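Local coordinates for protein glutamate--tRNA ligase (Elizabethkingia anophelis, PDB 6B1Z) that probably attaches glutamate to its cognate tRNA in an ATP-dependent reaction, as a class I aminoacyl-tRNA synthetase, at residues I223-M236 with D249-K261. Numbering follows the deposited sequence.
Sequences ITHVIRGEEWLPSM and DAPEFAHLSLILK. With EDO (1,2-ethanediol), chain R; FMT (formic acid), chain C; EDO (1,2-ethanediol), chain B.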
ATOM      1  N   ILE A 223     -15.550 -17.148  10.456  1.00 16.13           N
ATOM      2  CA  ILE A 223     -14.323 -16.390  10.691  1.00 16.68           C
ATOM      3  C   ILE A 223     -13.878 -16.575  12.138  1.00 18.90           C
ATOM      4  O   ILE A 223     -14.686 -16.486  13.075  1.00 18.93           O
ATOM      5  CB  ILE A 223     -14.548 -14.907  10.365  1.00 16.82           C
ATOM      6  CG1 ILE A 223     -14.921 -14.734   8.886  1.00 18.16           C
ATOM      7  CG2 ILE A 223     -13.313 -14.064  10.731  1.00 18.05           C
ATOM      8  CD1 ILE A 223     -13.897 -15.324   7.909  1.00 17.68           C
ATOM      9  N   THR A 224     -12.584 -16.833  12.329  1.00 17.58           N
ATOM     10  CA  THR A 224     -12.032 -17.022  13.670  1.00 15.81           C
ATOM     11  C   THR A 224     -11.279 -15.806  14.200  1.00 17.88           C
ATOM     12  O   THR A 224     -11.228 -15.607  15.422  1.00 17.25           O
ATOM     13  CB  THR A 224     -11.089 -18.231  13.693  1.00 18.18           C
ATOM     14  OG1 THR A 224      -9.978 -18.006  12.817  1.00 19.28           O
ATOM     15  CG2 THR A 224     -11.819 -19.511  13.272  1.00 21.00           C
ATOM     16  N   HIS A 225     -10.671 -15.013  13.320  1.00 17.54           N
ATOM     17  CA  HIS A 225      -9.837 -13.887  13.725  1.00 15.48           C
ATOM     18  C   HIS A 225     -10.140 -12.720  12.807  1.00 14.64           C
ATOM     19  O   HIS A 225      -9.967 -12.831  11.583  1.00 17.16           O
ATOM     20  CB  HIS A 225      -8.345 -14.231  13.655  1.00 18.00           C
ATOM     21  CG  HIS A 225      -7.919 -15.305  14.604  1.00 17.10           C
ATOM     22  ND1 HIS A 225      -8.196 -16.638  14.391  1.00 19.42           N
ATOM     23  CD2 HIS A 225      -7.225 -15.245  15.766  1.00 18.04           C
ATOM     24  CE1 HIS A 225      -7.693 -17.353  15.382  1.00 21.30           C
ATOM     25  NE2 HIS A 225      -7.090 -16.532  16.225  1.00 20.48           N
ATOM     26  N   VAL A 226     -10.579 -11.611  13.394  1.00 14.32           N
ATOM     27  CA  VAL A 226     -10.859 -10.376  12.669  1.00 14.83           C
ATOM     28  C   VAL A 226      -9.659  -9.458  12.871  1.00 16.05           C
ATOM     29  O   VAL A 226      -9.441  -8.952  13.976  1.00 16.47           O
ATOM     30  CB  VAL A 226     -12.157  -9.719  13.163  1.00 15.62           C
ATOM     31  CG1 VAL A 226     -12.338  -8.335  12.568  1.00 16.50           C
ATOM     32  CG2 VAL A 226     -13.342 -10.609  12.830  1.00 15.42           C
ATOM     33  N   ILE A 227      -8.893  -9.243  11.805  1.00 14.66           N
ATOM     34  CA  ILE A 227      -7.714  -8.386  11.808  1.00 16.01           C
ATOM     35  C   ILE A 227      -8.069  -7.141  11.020  1.00 16.86           C
ATOM     36  O   ILE A 227      -8.426  -7.239   9.842  1.00 18.30           O
ATOM     37  CB  ILE A 227      -6.500  -9.089  11.188  1.00 15.08           C
ATOM     38  CG1 ILE A 227      -6.183 -10.399  11.915  1.00 16.49           C
ATOM     39  CG2 ILE A 227      -5.298  -8.141  11.178  1.00 19.03           C
ATOM     40  CD1 ILE A 227      -5.130 -11.293  11.227  1.00 18.20           C
ATOM     41  N   ARG A 228      -7.993  -5.974  11.658  1.00 14.45           N
ATOM     42  CA  ARG A 228      -8.466  -4.761  10.995  1.00 16.00           C
ATOM     43  C   ARG A 228      -7.829  -3.533  11.637  1.00 16.03           C
ATOM     44  O   ARG A 228      -7.139  -3.628  12.655  1.00 16.51           O
ATOM     45  CB  ARG A 228      -9.996  -4.685  11.039  1.00 16.96           C
ATOM     46  CG  ARG A 228     -10.563  -4.544  12.435  1.00 18.91           C
ATOM     47  CD  ARG A 228     -12.084  -4.715  12.420  1.00 16.49           C
ATOM     48  NE  ARG A 228     -12.624  -4.473  13.756  1.00 16.05           N
ATOM     49  CZ  ARG A 228     -13.879  -4.720  14.128  1.00 18.53           C
ATOM     50  NH1 ARG A 228     -14.742  -5.258  13.271  1.00 18.50           N
ATOM     51  NH2 ARG A 228     -14.256  -4.444  15.371  1.00 22.32           N
ATOM     52  N   GLY A 229      -8.078  -2.356  11.022  1.00 16.43           N
ATOM     53  CA  GLY A 229      -7.484  -1.124  11.515  1.00 15.78           C
ATOM     54  C   GLY A 229      -8.145  -0.586  12.774  1.00 19.27           C
ATOM     55  O   GLY A 229      -9.313  -0.851  13.060  1.00 17.75           O
ATOM     56  N   GLU A 230      -7.385   0.241  13.511  1.00 17.12           N
ATOM     57  CA  GLU A 230      -7.908   0.794  14.757  1.00 17.88           C
ATOM     58  C   GLU A 230      -9.036   1.804  14.538  1.00 19.77           C
ATOM     59  O   GLU A 230      -9.681   2.192  15.520  1.00 20.35           O
ATOM     60  CB  GLU A 230      -6.788   1.423  15.588  1.00 27.66           C
ATOM     61  CG  GLU A 230      -6.234   2.714  15.040  1.00 24.48           C
ATOM     62  CD  GLU A 230      -5.294   3.426  16.017  1.00 22.99           C
ATOM     63  OE1 GLU A 230      -5.621   3.542  17.223  1.00 35.09           O
ATOM     64  OE2 GLU A 230      -4.236   3.897  15.562  1.00 28.37           O
ATOM     65  N   GLU A 231      -9.317   2.213  13.293  1.00 21.20           N
ATOM     66  CA  GLU A 231     -10.513   3.018  13.049  1.00 24.24           C
ATOM     67  C   GLU A 231     -11.776   2.300  13.506  1.00 21.92           C
ATOM     68  O   GLU A 231     -12.779   2.961  13.813  1.00 23.54           O
ATOM     69  CB  GLU A 231     -10.631   3.405  11.559  1.00 23.80           C
ATOM     70  CG  GLU A 231     -11.025   2.295  10.578  1.00 27.49           C
ATOM     71  CD  GLU A 231      -9.835   1.541  10.009  1.00 29.14           C
ATOM     72  OE1 GLU A 231      -8.708   1.728  10.534  1.00 32.05           O
ATOM     73  OE2 GLU A 231     -10.026   0.773   9.023  1.00 31.49           O
ATOM     74  N   TRP A 232     -11.735   0.970  13.568  1.00 19.68           N
ATOM     75  CA  TRP A 232     -12.848   0.151  14.028  1.00 17.21           C
ATOM     76  C   TRP A 232     -12.862  -0.070  15.532  1.00 20.77           C
ATOM     77  O   TRP A 232     -13.861  -0.587  16.053  1.00 19.02           O
ATOM     78  CB  TRP A 232     -12.815  -1.226  13.360  1.00 17.16           C
ATOM     79  CG  TRP A 232     -13.162  -1.207  11.923  1.00 16.93           C
ATOM     80  CD1 TRP A 232     -12.292  -1.261  10.873  1.00 19.50           C
ATOM     81  CD2 TRP A 232     -14.478  -1.156  11.357  1.00 18.72           C
ATOM     82  NE1 TRP A 232     -12.988  -1.242   9.686  1.00 22.34           N
ATOM     83  CE2 TRP A 232     -14.329  -1.175   9.954  1.00 22.59           C
ATOM     84  CE3 TRP A 232     -15.767  -1.098  11.902  1.00 21.40           C
ATOM     85  CZ2 TRP A 232     -15.413  -1.130   9.085  1.00 29.04           C
ATOM     86  CZ3 TRP A 232     -16.856  -1.054  11.031  1.00 24.23           C
ATOM     87  CH2 TRP A 232     -16.663  -1.073   9.632  1.00 28.54           C
ATOM     88  N   LEU A 233     -11.781   0.268  16.239  1.00 18.79           N
ATOM     89  CA  LEU A 233     -11.721  -0.054  17.663  1.00 19.88           C
ATOM     90  C   LEU A 233     -12.843   0.577  18.487  1.00 18.24           C
ATOM     91  O   LEU A 233     -13.349  -0.101  19.398  1.00 19.10           O
ATOM     92  CB  LEU A 233     -10.344   0.331  18.227  1.00 20.63           C
ATOM     93  CG  LEU A 233     -10.032  -0.195  19.632  1.00 22.08           C
ATOM     94  CD1 LEU A 233     -10.064  -1.720  19.684  1.00 21.16           C
ATOM     95  CD2 LEU A 233      -8.657   0.323  20.049  1.00 31.59           C
ATOM     96  N   PRO A 234     -13.294   1.813  18.241  1.00 20.47           N
ATOM     97  CA  PRO A 234     -14.402   2.338  19.054  1.00 20.80           C
ATOM     98  C   PRO A 234     -15.708   1.588  18.857  1.00 16.68           C
ATOM     99  O   PRO A 234     -16.609   1.739  19.695  1.00 20.16           O
ATOM    100  CB  PRO A 234     -14.518   3.797  18.598  1.00 23.89           C
ATOM    101  CG  PRO A 234     -13.127   4.126  18.071  1.00 23.77           C
ATOM    102  CD  PRO A 234     -12.703   2.859  17.385  1.00 19.85           C
ATOM    103  N   SER A 235     -15.832   0.790  17.791  1.00 18.69           N
ATOM    104  CA  SER A 235     -17.021  -0.017  17.522  1.00 16.99           C
ATOM    105  C   SER A 235     -16.919  -1.444  18.044  1.00 16.03           C
ATOM    106  O   SER A 235     -17.875  -2.223  17.883  1.00 15.54           O
ATOM    107  CB  SER A 235     -17.288  -0.053  16.012  1.00 19.94           C
ATOM    108  OG  SER A 235     -17.492   1.260  15.529  1.00 24.13           O
ATOM    109  N   MET A 236     -15.782  -1.825  18.622  1.00 15.70           N
ATOM    110  CA  MET A 236     -15.605  -3.206  19.052  1.00 14.58           C
ATOM    111  C   MET A 236     -16.626  -3.606  20.119  1.00 14.77           C
ATOM    112  O   MET A 236     -17.143  -4.732  20.092  1.00 16.15           O
ATOM    113  CB  MET A 236     -14.175  -3.411  19.550  1.00 16.47           C
ATOM    114  CG  MET A 236     -13.872  -4.857  19.889  1.00 16.31           C
ATOM    115  SD  MET A 236     -12.175  -5.022  20.489  1.00 19.92           S
ATOM    116  CE  MET A 236     -12.205  -6.715  21.055  1.00 19.80           C
ATOM    117  N   ASP A 249     -21.010 -16.768  19.499  1.00 22.15           N
ATOM    118  CA  ASP A 249     -19.662 -16.551  20.007  1.00 21.57           C
ATOM    119  C   ASP A 249     -18.896 -15.615  19.082  1.00 21.96           C
ATOM    120  O   ASP A 249     -18.843 -15.842  17.871  1.00 23.43           O
ATOM    121  CB  ASP A 249     -18.912 -17.879  20.121  1.00 27.64           C
ATOM    122  CG  ASP A 249     -19.519 -18.800  21.154  1.00 32.60           C
ATOM    123  OD1 ASP A 249     -20.055 -18.294  22.157  1.00 39.67           O
ATOM    124  OD2 ASP A 249     -19.449 -20.026  20.956  1.00 41.73           O
ATOM    125  N   ALA A 250     -18.278 -14.599  19.652  1.00 20.31           N
ATOM    126  CA  ALA A 250     -17.530 -13.669  18.825  1.00 18.76           C
ATOM    127  C   ALA A 250     -16.189 -14.270  18.410  1.00 20.28           C
ATOM    128  O   ALA A 250     -15.610 -15.081  19.143  1.00 21.73           O
ATOM    129  CB  ALA A 250     -17.293 -12.362  19.577  1.00 20.80           C
ATOM    130  N   PRO A 251     -15.674 -13.884  17.245  1.00 17.66           N
ATOM    131  CA  PRO A 251     -14.292 -14.231  16.894  1.00 17.08           C
ATOM    132  C   PRO A 251     -13.330 -13.444  17.767  1.00 16.90           C
ATOM    133  O   PRO A 251     -13.723 -12.560  18.538  1.00 19.25           O
ATOM    134  CB  PRO A 251     -14.175 -13.799  15.433  1.00 19.35           C
ATOM    135  CG  PRO A 251     -15.127 -12.635  15.334  1.00 22.64           C
ATOM    136  CD  PRO A 251     -16.299 -13.024  16.223  1.00 18.70           C
ATOM    137  N   GLU A 252     -12.046 -13.757  17.624  1.00 17.06           N
ATOM    138  CA  GLU A 252     -11.008 -12.921  18.224  1.00 15.92           C
ATOM    139  C   GLU A 252     -10.761 -11.705  17.341  1.00 16.27           C
ATOM    140  O   GLU A 252     -10.987 -11.747  16.130  1.00 17.72           O
ATOM    141  CB  GLU A 252      -9.707 -13.703  18.398  1.00 17.24           C
ATOM    142  CG  GLU A 252      -9.840 -14.873  19.371  1.00 20.01           C
ATOM    143  CD  GLU A 252      -8.526 -15.549  19.638  1.00 36.96           C
ATOM    144  OE1 GLU A 252      -7.605 -14.872  20.145  1.00 35.24           O
ATOM    145  OE2 GLU A 252      -8.408 -16.751  19.325  1.00 36.02           O
ATOM    146  N   PHE A 253     -10.290 -10.621  17.955  1.00 15.34           N
ATOM    147  CA  PHE A 253     -10.013  -9.372  17.253  1.00 14.39           C
ATOM    148  C   PHE A 253      -8.564  -8.956  17.436  1.00 17.58           C
ATOM    149  O   PHE A 253      -7.955  -9.213  18.478  1.00 18.32           O
ATOM    150  CB  PHE A 253     -10.912  -8.220  17.754  1.00 15.18           C
ATOM    151  CG  PHE A 253     -12.362  -8.411  17.453  1.00 15.25           C
ATOM    152  CD1 PHE A 253     -13.155  -9.171  18.302  1.00 16.07           C
ATOM    153  CD2 PHE A 253     -12.933  -7.833  16.333  1.00 19.95           C
ATOM    154  CE1 PHE A 253     -14.496  -9.366  18.024  1.00 18.19           C
ATOM    155  CE2 PHE A 253     -14.276  -8.023  16.049  1.00 20.28           C
ATOM    156  CZ  PHE A 253     -15.056  -8.787  16.903  1.00 20.05           C
ATOM    157  N   ALA A 254      -8.020  -8.306  16.402  1.00 15.79           N
ATOM    158  CA  ALA A 254      -6.704  -7.671  16.457  1.00 15.14           C
ATOM    159  C   ALA A 254      -6.797  -6.346  15.720  1.00 16.54           C
ATOM    160  O   ALA A 254      -7.090  -6.332  14.521  1.00 18.48           O
ATOM    161  CB  ALA A 254      -5.630  -8.562  15.821  1.00 18.45           C
ATOM    162  N   HIS A 255      -6.549  -5.240  16.420  1.00 15.32           N
ATOM    163  CA  HIS A 255      -6.693  -3.906  15.847  1.00 16.65           C
ATOM    164  C   HIS A 255      -5.318  -3.296  15.618  1.00 20.48           C
ATOM    165  O   HIS A 255      -4.552  -3.092  16.568  1.00 19.38           O
ATOM    166  CB  HIS A 255      -7.558  -3.021  16.741  1.00 15.40           C
ATOM    167  CG  HIS A 255      -9.015  -3.335  16.635  1.00 16.08           C
ATOM    168  ND1 HIS A 255      -9.609  -4.360  17.346  1.00 16.00           N
ATOM    169  CD2 HIS A 255     -10.000  -2.770  15.894  1.00 16.84           C
ATOM    170  CE1 HIS A 255     -10.897  -4.408  17.048  1.00 17.31           C
ATOM    171  NE2 HIS A 255     -11.160  -3.456  16.165  1.00 18.04           N
ATOM    172  N   LEU A 256      -5.017  -3.008  14.354  1.00 16.19           N
ATOM    173  CA  LEU A 256      -3.723  -2.481  13.942  1.00 15.72           C
ATOM    174  C   LEU A 256      -3.705  -0.958  14.021  1.00 17.22           C
ATOM    175  O   LEU A 256      -4.593  -0.287  13.486  1.00 20.48           O
ATOM    176  CB  LEU A 256      -3.428  -2.945  12.514  1.00 14.04           C
ATOM    177  CG  LEU A 256      -3.523  -4.458  12.296  1.00 15.69           C
ATOM    178  CD1 LEU A 256      -3.516  -4.781  10.799  1.00 16.71           C
ATOM    179  CD2 LEU A 256      -2.356  -5.167  12.993  1.00 18.32           C
ATOM    180  N   SER A 257      -2.686  -0.414  14.671  1.00 19.02           N
ATOM    181  CA  SER A 257      -2.594   1.032  14.830  1.00 20.68           C
ATOM    182  C   SER A 257      -2.315   1.702  13.487  1.00 19.57           C
ATOM    183  O   SER A 257      -1.608   1.154  12.638  1.00 20.26           O
ATOM    184  CB  SER A 257      -1.501   1.375  15.845  1.00 24.09           C
ATOM    185  OG  SER A 257      -1.838   0.817  17.114  1.00 24.22           O
ATOM    186  N   LEU A 258      -2.889   2.891  13.293  1.00 20.80           N
ATOM    187  CA  LEU A 258      -2.719   3.603  12.030  1.00 21.61           C
ATOM    188  C   LEU A 258      -1.247   3.910  11.770  1.00 20.60           C
ATOM    189  O   LEU A 258      -0.485   4.210  12.692  1.00 25.65           O
ATOM    190  CB  LEU A 258      -3.531   4.904  12.052  1.00 27.40           C
ATOM    191  CG  LEU A 258      -5.046   4.699  12.179  1.00 29.69           C
ATOM    192  CD1 LEU A 258      -5.759   6.040  12.314  1.00 44.12           C
ATOM    193  CD2 LEU A 258      -5.592   3.917  11.001  1.00 31.54           C
ATOM    194  N   ILE A 259      -0.857   3.812  10.499  1.00 19.93           N
ATOM    195  CA  ILE A 259       0.489   4.177  10.075  1.00 18.60           C
ATOM    196  C   ILE A 259       0.678   5.672  10.269  1.00 20.37           C
ATOM    197  O   ILE A 259      -0.193   6.477   9.916  1.00 24.29           O
ATOM    198  CB  ILE A 259       0.708   3.758   8.616  1.00 17.04           C
ATOM    199  CG1 ILE A 259       0.570   2.235   8.479  1.00 17.55           C
ATOM    200  CG2 ILE A 259       2.069   4.256   8.113  1.00 18.44           C
ATOM    201  CD1 ILE A 259       0.460   1.731   7.052  1.00 18.10           C
ATOM    202  N   LEU A 260       1.812   6.050  10.841  1.00 18.15           N
ATOM    203  CA  LEU A 260       2.069   7.438  11.182  1.00 20.67           C
ATOM    204  C   LEU A 260       2.779   8.181  10.046  1.00 20.26           C
ATOM    205  O   LEU A 260       3.395   7.584   9.156  1.00 21.51           O
ATOM    206  CB  LEU A 260       2.888   7.511  12.470  1.00 21.25           C
ATOM    207  CG  LEU A 260       2.240   6.808  13.665  1.00 23.97           C
ATOM    208  CD1 LEU A 260       3.174   6.834  14.849  1.00 26.33           C
ATOM    209  CD2 LEU A 260       0.915   7.463  14.022  1.00 26.32           C
ATOM    210  N   LYS A 261       2.675   9.511  10.095  1.00 25.14           N
ATOM    211  CA  LYS A 261       3.338  10.359   9.114  1.00 27.31           C
ATOM    212  C   LYS A 261       4.853  10.170   9.177  1.00 28.71           C
ATOM    213  O   LYS A 261       5.406   9.805  10.222  1.00 30.51           O
ATOM    214  CB  LYS A 261       3.011  11.829   9.372  1.00 28.57           C
ATOM    215  CG  LYS A 261       1.609  12.224   9.002  1.00 35.99           C
ATOM    216  CD  LYS A 261       1.450  13.738   9.066  1.00 35.26           C
ATOM    217  CE  LYS A 261       0.013  14.148   8.826  1.00 47.10           C
ATOM    218  NZ  LYS A 261      -0.499  13.610   7.535  1.00 48.45           N
TER
HETATM  219  C1  EDO R 617       0.111  -2.075  13.970  1.00 20.67           C
HETATM  220  O1  EDO R 617      -0.465  -2.011  15.287  1.00 23.28           O
HETATM  221  C2  EDO R 617       1.589  -1.720  14.067  1.00 19.62           C
HETATM  222  O2  EDO R 617       1.683  -0.330  14.412  1.00 24.60           O
HETATM  223  C   FMT C 602     -13.920  -5.015   9.494  1.00 21.69           C
HETATM  224  O1  FMT C 602     -12.884  -5.527   9.055  1.00 23.95           O
HETATM  225  O2  FMT C 602     -14.626  -5.520  10.381  1.00 21.09           O
HETATM  226  C1  EDO B 622     -23.578 -18.280  22.851  1.00 61.07           C
HETATM  227  O1  EDO B 622     -22.251 -18.538  23.320  1.00 63.22           O
HETATM  228  C2  EDO B 622     -24.176 -17.105  23.617  1.00 61.61           C
HETATM  229  O2  EDO B 622     -23.439 -15.906  23.348  1.00 59.77           O
HETATM  230  O   HOH W   1      -5.123 -16.080  18.630  1.00 52.21           O
HETATM  231  O   HOH W   2      -1.440   5.194  15.113  1.00 28.79           O
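Arg228 sets CG between its backbone N and carbonyl carbon (chi1 65°) and then runs extended to NE, which lays its guanidinium alongside the ring of His255. The two planes stand 65° apart, and NH2 of Arg228 gives a weak hydrogen bond to NE2 of His255 (3.3 Å). Phe253 CE2 lies over one guanidinium face, 3.6 Å from NH2 of Arg228, while CD2 of Trp232 lies 4.2 Å above the opposite face, toward the rim. Formic acid, probably from the crystallisation liquor, accepts a hydrogen bond through O2 from NH1 of Arg228 at the guanidinium edge.

Leu233 CD1 lies over one face of the His255 ring, a CH-pi contact 3.6 Å from the centroid, and Met236 SD comes obliquely to CE1 of His255 (3.7 Å). Met236 packs CE against Phe253 CD1 (3.8 Å), and its SD stands obliquely 5.1 Å from the Phe253 ring centroid, a Met-aromatic contact.

The strands that carry Arg228, Phe253 and His255, 225-229 and 252-256, pair in parallel. The hydrogen bond from Val226 N to Glu252 O is nearly straight (177°). With helix 236-246 they form a beta-alpha-beta unit of the class I catalytic domain. Beyond the strands, Glu230 OE2 accepts Leu258 N at 2.8 Å on its anti side, and OE1 of Glu230 pairs with Arg186.

Each member of the buried Arg228-His255 pair has a second polar partner: NH2 of Arg228 bonds His239, and ND1 of His255 bonds Asp183 while NE2 takes the weak bond, which would fix the rotation of the ring.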